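Deoxyhypusine hydroxylase (Homo sapiens, PDB 4D50) hydroxylates the deoxyhypusine side chain of translation initiation factor eIF-5A at a diiron centre, completing the formation of hypusine. Local coordinates at residues Q17-P22 against S49-D54. Residues are numbered along the deposited sequence; the frame is centred on the assembly and turned at random.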
loop_
_atom_site.group_PDB
_atom_site.type_symbol
_atom_site.label_atom_id
_atom_site.label_comp_id
_atom_site.label_asym_id
_atom_site.label_seq_id
_atom_site.Cartn_x
_atom_site.Cartn_y
_atom_site.Cartn_z
ATOM N N GLN A 17 -19.105 12.412 -1.947
ATOM C CA GLN A 17 -19.490 13.234 -0.784
ATOM C C GLN A 17 -19.211 12.498 0.501
ATOM O O GLN A 17 -18.845 13.138 1.483
ATOM C CB GLN A 17 -20.949 13.721 -0.889
ATOM C CG GLN A 17 -21.009 15.010 -1.694
ATOM C CD GLN A 17 -22.298 15.223 -2.473
ATOM O OE1 GLN A 17 -23.170 14.362 -2.542
ATOM N NE2 GLN A 17 -22.416 16.410 -3.061
ATOM N N THR A 18 -19.398 11.184 0.512
ATOM C CA THR A 18 -19.184 10.353 1.733
ATOM C C THR A 18 -17.683 10.363 2.094
ATOM O O THR A 18 -17.346 10.712 3.165
ATOM C CB THR A 18 -19.636 8.960 1.536
ATOM O OG1 THR A 18 -21.044 8.955 1.286
ATOM C CG2 THR A 18 -19.349 8.097 2.721
ATOM N N LEU A 19 -16.831 10.070 1.121
ATOM C CA LEU A 19 -15.414 10.217 1.273
ATOM C C LEU A 19 -14.871 11.522 1.871
ATOM O O LEU A 19 -14.000 11.487 2.707
ATOM C CB LEU A 19 -14.708 9.950 -0.073
ATOM C CG LEU A 19 -13.181 9.990 0.017
ATOM C CD1 LEU A 19 -12.586 9.002 0.998
ATOM C CD2 LEU A 19 -12.656 9.767 -1.429
ATOM N N VAL A 20 -15.355 12.683 1.398
ATOM C CA VAL A 20 -14.747 13.966 1.769
ATOM C C VAL A 20 -15.349 14.533 3.073
ATOM O O VAL A 20 -14.820 15.509 3.613
ATOM C CB VAL A 20 -14.802 15.037 0.684
ATOM C CG1 VAL A 20 -14.111 14.553 -0.613
ATOM C CG2 VAL A 20 -16.238 15.507 0.412
ATOM N N ASP A 21 -16.383 13.900 3.568
ATOM C CA ASP A 21 -17.096 14.350 4.791
ATOM C C ASP A 21 -16.362 13.884 6.032
ATOM O O ASP A 21 -16.413 12.689 6.354
ATOM C CB ASP A 21 -18.468 13.737 4.798
ATOM C CG ASP A 21 -19.377 14.294 5.901
ATOM O OD1 ASP A 21 -18.878 15.018 6.756
ATOM O OD2 ASP A 21 -20.564 13.952 5.868
ATOM N N PRO A 22 -15.752 14.822 6.779
ATOM C CA PRO A 22 -14.966 14.374 7.951
ATOM C C PRO A 22 -15.790 13.882 9.112
ATOM O O PRO A 22 -15.209 13.399 10.075
ATOM C CB PRO A 22 -14.143 15.601 8.318
ATOM C CG PRO A 22 -14.912 16.749 7.819
ATOM C CD PRO A 22 -15.777 16.292 6.677
ATOM N N SER A 49 -8.999 13.235 -4.769
ATOM C CA SER A 49 -7.997 14.267 -4.717
ATOM C C SER A 49 -8.389 15.323 -3.723
ATOM O O SER A 49 -7.530 15.819 -2.988
ATOM C CB SER A 49 -7.851 14.911 -6.120
ATOM O OG SER A 49 -7.194 13.994 -7.030
ATOM N N GLN A 50 -9.687 15.594 -3.663
ATOM C CA GLN A 50 -10.237 16.530 -2.689
ATOM C C GLN A 50 -9.986 16.084 -1.248
ATOM O O GLN A 50 -9.741 16.908 -0.385
ATOM C CB GLN A 50 -11.723 16.809 -2.976
ATOM C CG GLN A 50 -12.382 17.926 -2.150
ATOM C CD GLN A 50 -13.873 18.102 -2.492
ATOM O OE1 GLN A 50 -14.259 17.972 -3.627
ATOM N NE2 GLN A 50 -14.716 18.272 -1.474
ATOM N N ALA A 51 -10.015 14.794 -0.997
ATOM C CA ALA A 51 -9.754 14.273 0.377
ATOM C C ALA A 51 -8.347 14.426 0.916
ATOM O O ALA A 51 -8.127 14.170 2.129
ATOM C CB ALA A 51 -10.213 12.827 0.470
ATOM N N PHE A 52 -7.353 14.821 0.111
ATOM C CA PHE A 52 -6.019 15.102 0.674
ATOM C C PHE A 52 -5.974 16.219 1.756
ATOM O O PHE A 52 -4.889 16.468 2.333
ATOM C CB PHE A 52 -4.977 15.363 -0.425
ATOM C CG PHE A 52 -4.474 14.093 -1.085
ATOM C CD1 PHE A 52 -3.649 13.183 -0.395
ATOM C CD2 PHE A 52 -4.848 13.778 -2.381
ATOM C CE1 PHE A 52 -3.228 12.007 -1.033
ATOM C CE2 PHE A 52 -4.387 12.618 -3.039
ATOM C CZ PHE A 52 -3.567 11.725 -2.351
ATOM N N ASP A 53 -7.121 16.885 1.949
ATOM C CA ASP A 53 -7.342 17.952 2.952
ATOM C C ASP A 53 -7.322 17.366 4.357
ATOM O O ASP A 53 -6.890 18.003 5.298
ATOM C CB ASP A 53 -8.707 18.642 2.719
ATOM C CG ASP A 53 -8.766 20.097 3.278
ATOM O OD1 ASP A 53 -7.780 20.550 3.923
ATOM O OD2 ASP A 53 -9.805 20.801 3.051
ATOM N N ASP A 54 -7.682 16.106 4.454
ATOM C CA ASP A 54 -8.027 15.473 5.705
ATOM C C ASP A 54 -6.862 15.356 6.678
ATOM O O ASP A 54 -5.678 15.394 6.329
ATOM C CB ASP A 54 -8.553 14.056 5.441
ATOM C CG ASP A 54 -9.355 13.504 6.583
ATOM O OD1 ASP A 54 -10.548 13.870 6.752
ATOM O OD2 ASP A 54 -8.793 12.683 7.357
#
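Val-20 packs against Gln-50 and Ala-51 near the C-terminal ends of helix 3-20 and helix 42-50. The side chain of Gln-50 crosses that of Val-20 at about a right angle. From CB through CG to CD it runs past one methyl, with Gln-50 CB 4.0 Å from Val-20 CG1. At the tip, Gln-50 NE2 spans the branch: it is 3.7 Å from Val-20 CG2, with CG1 and CB only slightly farther. Gln-50 CG is anti to the backbone N (chi1 -172°), and the extended chain beyond it carries the amide across to Val-20. The amide makes van der Waals contact here, not a hydrogen bond.

Ala-51 CB points at helix 3-20 and meets Leu-19 CG at 4.1 Å. The small methyl lets the backbones come close, with CA of Val-20 and CA of Ala-51 5.2 Å apart. Leu-19 also packs on Ala-32, Leu-33 and Leu-36 of helix 26-39, and Val-20 touches Trp-47.

Further along, Pro-22 CB lies 4.3 Å from Asp-54 OD1. Asp-54 OD1 forms a salt bridge with Arg-29 NH1, and OD2 accepts a hydrogen bond from Ser-56 N. Arg-29 NE also donates a hydrogen bond to Leu-19 O, so one guanidinium joins both segments. Side-by-side packing of neighbouring helices is characteristic of the HEAT-repeat solenoid; here it lays helix 3-20 against helix 42-50 near the N-terminal end.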